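Local coordinates for organic hydroperoxide resistance protein (Legionella pneumophila, PDB 6MJN) that probably reduces organic hydroperoxides to the alcohols with a pair of reactive cysteines, as a homodimeric member of the OsmC/Ohr family, at the interface of chains A and B. Numbering follows the deposited sequence. Chains: chain A/B, Organic hydroperoxide resistance protein.

Contact 1 and contact 2 belong to one two-fold symmetric interface, and the centres of their C-alpha atoms lie about 13 Å apart. Helix 53-76 of chain B joins them: its B:Ala58 and B:Ala62 underlie the strand pairing of contact 1, while B:Leu56 and B:Gly60 of the same helix face chain A in contact 2. Contact 1 is a backbone seam between strands 13-20 and 82-93; contact 2 is leucine packing around the helices. Each recurs with the chains exchanged, giving the intertwined arrangement expected of an OsmC-family dimer, in which strand 13-20 of each chain pairs with strand 82-93 of the other.

Contact 1: the interface of chains A and B. Residues chain A 15-19; chain B 58, 62, 85-87.
A:Ala17 and A:Ala19 pair with B:Ser87 and B:Met85 as two antiparallel strands that run one sheet across the chain boundary. The backbone bonds come in reciprocal couples. A:Ala17 N gives its hydrogen to B:Ser87 O at 2.9 Å, and B:Ser87 N returns one to A:Ala17 O at 2.9 Å. Two residues along, A:Ala19 N reaches B:Met85 O at 2.7 Å, answered by B:Met85 N to A:Ala19 O at 3.0 Å. These bonds are nearly straight, 159 to 165° at the hydrogen.

Side chains pack on both faces of this ribbon. On one, the methyl A:Ile16 CG2 meets the methyl B:Thr86 CG2 at 3.5 Å, a tight touch between side chains that cross obliquely. The extended A:Lys18 lies alongside B:Thr86, pointing the same way, and A:Lys18 CE passes 3.6 Å from the hydroxyl B:Thr86 OG1; here the aliphatic stem does most of the touching. On the opposite face the small methyls look toward the helix: A:Ala19 CB meets B:Ala62 CB at 3.8 Å, and A:Ala17 CB sits against B:Ala58, which probably lets strand and helix come close.

A polar tie within chain B braces this second face. B:Ser87 OG, placed between its own backbone N and carbonyl carbon (chi1 68°), donates to B:Ala58 O at 2.6 Å. The hydroxyl approaches from above the carbonyl plane, and the bond fastens strand 82-93 to the helix beneath it.

In the fold, strand 13-20 of chain A thus extends chain B's sheet alongside strand 82-93, with helix 53-76 of chain B packed under the seam.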
# COMPACT_ATOMS: atom_id res chain seq x y z
N THR A 15 -1.00 -13.19 -1.66
CA THR A 15 -0.45 -12.79 -2.94
C THR A 15 1.02 -12.44 -2.77
O THR A 15 1.45 -12.05 -1.69
CB THR A 15 -1.23 -11.61 -3.55
OG1 THR A 15 -0.72 -11.33 -4.86
CG2 THR A 15 -1.13 -10.38 -2.68
N ILE A 16 1.78 -12.57 -3.86
CA ILE A 16 3.24 -12.38 -3.84
C ILE A 16 3.62 -11.41 -4.95
O ILE A 16 3.18 -11.57 -6.10
CB ILE A 16 3.98 -13.72 -4.02
CG1 ILE A 16 3.60 -14.70 -2.91
CG2 ILE A 16 5.50 -13.51 -4.04
CD1 ILE A 16 4.19 -16.08 -3.09
N ALA A 17 4.41 -10.40 -4.62
CA ALA A 17 4.96 -9.49 -5.62
C ALA A 17 6.48 -9.55 -5.55
O ALA A 17 7.05 -9.83 -4.50
CB ALA A 17 4.46 -8.05 -5.38
N LYS A 18 7.13 -9.35 -6.71
CA LYS A 18 8.58 -9.34 -6.81
C LYS A 18 9.01 -8.05 -7.50
O LYS A 18 8.54 -7.75 -8.60
CB LYS A 18 9.08 -10.57 -7.60
CG LYS A 18 8.64 -11.89 -7.00
CD LYS A 18 9.56 -13.05 -7.36
CE LYS A 18 9.21 -14.27 -6.51
NZ LYS A 18 10.18 -15.39 -6.66
N ALA A 19 9.90 -7.30 -6.86
CA ALA A 19 10.38 -6.04 -7.42
C ALA A 19 11.88 -6.14 -7.70
O ALA A 19 12.63 -6.80 -6.98
CB ALA A 19 10.09 -4.87 -6.46
N ALA B 58 1.33 -5.30 -1.63
CA ALA B 58 2.50 -6.15 -1.79
C ALA B 58 3.47 -5.54 -2.79
O ALA B 58 4.69 -5.55 -2.58
CB ALA B 58 2.08 -7.54 -2.24
N ALA B 62 7.24 -4.28 -1.72
CA ALA B 62 8.44 -4.88 -2.31
C ALA B 62 9.35 -3.82 -2.91
O ALA B 62 10.57 -3.84 -2.73
CB ALA B 62 8.06 -5.92 -3.36
N MET B 85 13.46 -8.13 -4.48
CA MET B 85 12.63 -8.12 -3.29
C MET B 85 11.31 -8.82 -3.58
O MET B 85 10.63 -8.50 -4.56
CB MET B 85 12.37 -6.67 -2.86
CG MET B 85 12.04 -6.51 -1.43
SD MET B 85 13.40 -7.05 -0.37
CE MET B 85 12.31 -7.70 0.90
N THR B 86 10.97 -9.78 -2.72
CA THR B 86 9.70 -10.49 -2.74
C THR B 86 8.90 -10.06 -1.50
O THR B 86 9.45 -10.03 -0.39
CB THR B 86 9.93 -12.00 -2.70
OG1 THR B 86 10.68 -12.40 -3.86
CG2 THR B 86 8.63 -12.75 -2.69
N SER B 87 7.63 -9.74 -1.69
CA SER B 87 6.72 -9.50 -0.58
C SER B 87 5.55 -10.46 -0.71
O SER B 87 5.04 -10.68 -1.81
CB SER B 87 6.20 -8.06 -0.58
OG SER B 87 5.36 -7.86 -1.69

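Contact 2: the interface of chains A and B. Residues chain A 34, 36, 51, 55-56, 59; chain B 33-34, 36, 56, 60, 130.
B:Leu34 reaches into chain A between A:Thr51, A:Gln55, A:Leu56 and A:Ala59, in the leucine-rich middle of an OsmC-family dimer. It leaves a loop with CG anti to its backbone N (chi1 -166°), which sends the fork across the boundary into chain A. B:Leu34 CB passes the polar ends of A:Thr51 and A:Gln55, 3.9 Å from the hydroxyl A:Thr51 OG1, and CG stays near that same oxygen. At the fork the branches part. B:Leu34 CD1 turns toward A:Thr51 and the tip of A:Leu36, with A:Leu36 CD2 3.9 Å away; those two leucines cross at about a right angle. B:Leu34 CD2 goes to the helix, meeting A:Leu56 CD2 at 3.7 Å and the methyl A:Ala59 CB at 3.9 Å, and lying near the backbone oxygen A:Gln55 O.

The rim beside B:Leu34 is set by a bond inside chain A. A:Thr51 OG1, anti to its own backbone N (chi1 -165°), donates to the amide oxygen A:Gln55 OE1 at 2.7 Å, in the carbonyl plane and on a lone pair. This should limit rotation of the amide, whose oxygen also rests against B:Leu33 CB, so the hydroxyl hydrogen is taken up by the amide oxygen while carbon from chain B packs beside the pair.

A:Leu56 then carries the packing onward to the helix of chain B. A:Leu56 CD2 also meets B:Leu56 CD2 at 3.8 Å, the two symmetry-related leucines crossing roughly perpendicular. The other branch, A:Leu56 CD1, lies on the backbone of B:Gly60, 3.8 Å from B:Gly60 CA, where the lack of a side chain probably lets the helices approach. The same methyl, B:Leu56 CD2, also takes A:Leu34 CD2 at 3.8 Å, the two side chains crossing at about a right angle. A:Leu34 CD1 touches the tip of B:Leu36, the two-fold counterpart of A:Leu36 with B:Leu34.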
# COMPACT_ATOMS: atom_id res chain seq x y z
N LEU A 34 -0.81 -7.94 -11.96
CA LEU A 34 -0.25 -6.61 -11.77
C LEU A 34 1.19 -6.65 -12.27
O LEU A 34 2.01 -7.41 -11.75
CB LEU A 34 -0.31 -6.20 -10.29
CG LEU A 34 0.08 -4.78 -9.89
CD1 LEU A 34 -0.90 -3.76 -10.51
CD2 LEU A 34 0.06 -4.65 -8.38
N LEU A 36 4.07 -3.70 -13.50
CA LEU A 36 4.23 -2.25 -13.47
C LEU A 36 5.69 -1.84 -13.59
O LEU A 36 6.54 -2.34 -12.84
CB LEU A 36 3.66 -1.65 -12.18
CG LEU A 36 2.14 -1.71 -12.00
CD1 LEU A 36 1.74 -1.28 -10.60
CD2 LEU A 36 1.46 -0.86 -13.02
N THR A 51 4.73 4.80 -12.35
CA THR A 51 4.16 4.90 -11.01
C THR A 51 5.26 4.68 -9.96
O THR A 51 6.45 4.61 -10.30
CB THR A 51 3.00 3.93 -10.85
OG1 THR A 51 2.27 4.31 -9.68
CG2 THR A 51 3.51 2.49 -10.69
N GLN A 55 1.99 6.07 -4.99
CA GLN A 55 0.78 5.92 -5.79
C GLN A 55 0.13 4.56 -5.59
O GLN A 55 -1.10 4.46 -5.54
CB GLN A 55 1.09 6.13 -7.28
CG GLN A 55 1.51 7.54 -7.63
CD GLN A 55 1.43 7.79 -9.11
OE1 GLN A 55 1.61 6.87 -9.91
NE2 GLN A 55 1.14 9.04 -9.50
N LEU A 56 0.94 3.49 -5.49
CA LEU A 56 0.37 2.17 -5.25
C LEU A 56 -0.39 2.15 -3.94
O LEU A 56 -1.53 1.65 -3.88
CB LEU A 56 1.46 1.09 -5.24
CG LEU A 56 2.07 0.93 -6.65
CD1 LEU A 56 3.23 -0.02 -6.67
CD2 LEU A 56 1.00 0.46 -7.65
N ALA A 59 -3.67 4.27 -4.28
CA ALA A 59 -4.71 3.58 -5.03
C ALA A 59 -5.29 2.41 -4.23
O ALA A 59 -6.52 2.20 -4.22
CB ALA A 59 -4.15 3.07 -6.36
N LEU B 33 -0.80 8.36 -14.14
CA LEU B 33 0.30 7.40 -14.27
C LEU B 33 -0.13 6.00 -13.88
O LEU B 33 0.47 5.02 -14.34
CB LEU B 33 1.49 7.85 -13.44
CG LEU B 33 2.27 9.04 -14.00
CD1 LEU B 33 3.48 9.36 -13.14
CD2 LEU B 33 2.68 8.78 -15.45
N LEU B 34 -1.14 5.87 -13.02
CA LEU B 34 -1.63 4.57 -12.60
C LEU B 34 -3.12 4.52 -12.87
O LEU B 34 -3.86 5.35 -12.34
CB LEU B 34 -1.37 4.35 -11.11
CG LEU B 34 -1.52 2.94 -10.54
CD1 LEU B 34 -0.50 2.00 -11.17
CD2 LEU B 34 -1.36 3.00 -9.02
N LEU B 36 -6.12 1.47 -13.14
CA LEU B 36 -6.22 0.05 -12.82
C LEU B 36 -7.66 -0.41 -12.65
O LEU B 36 -8.42 0.19 -11.89
CB LEU B 36 -5.46 -0.28 -11.53
CG LEU B 36 -3.96 -0.08 -11.48
CD1 LEU B 36 -3.53 -0.31 -10.05
CD2 LEU B 36 -3.28 -1.06 -12.43
N LEU B 56 -1.70 -4.47 -4.60
CA LEU B 56 -1.11 -3.13 -4.64
C LEU B 56 -0.22 -2.89 -3.44
O LEU B 56 0.85 -2.28 -3.58
CB LEU B 56 -2.22 -2.09 -4.70
CG LEU B 56 -2.97 -2.17 -6.03
CD1 LEU B 56 -4.23 -1.33 -5.96
CD2 LEU B 56 -2.04 -1.71 -7.14
N GLY B 60 3.79 -2.28 -3.83
CA GLY B 60 4.41 -1.09 -3.24
C GLY B 60 5.44 -1.42 -2.17
O GLY B 60 6.50 -0.80 -2.11
N TYR B 130 7.00 2.20 4.28
CA TYR B 130 5.97 1.19 4.55
C TYR B 130 6.23 0.49 5.88
O TYR B 130 5.29 0.24 6.65
CB TYR B 130 5.93 0.14 3.45
CG TYR B 130 5.12 0.45 2.20
CD1 TYR B 130 5.37 1.59 1.44
CD2 TYR B 130 4.15 -0.44 1.76
CE1 TYR B 130 4.64 1.84 0.27
CE2 TYR B 130 3.42 -0.21 0.61
CZ TYR B 130 3.68 0.94 -0.13
OH TYR B 130 2.96 1.15 -1.28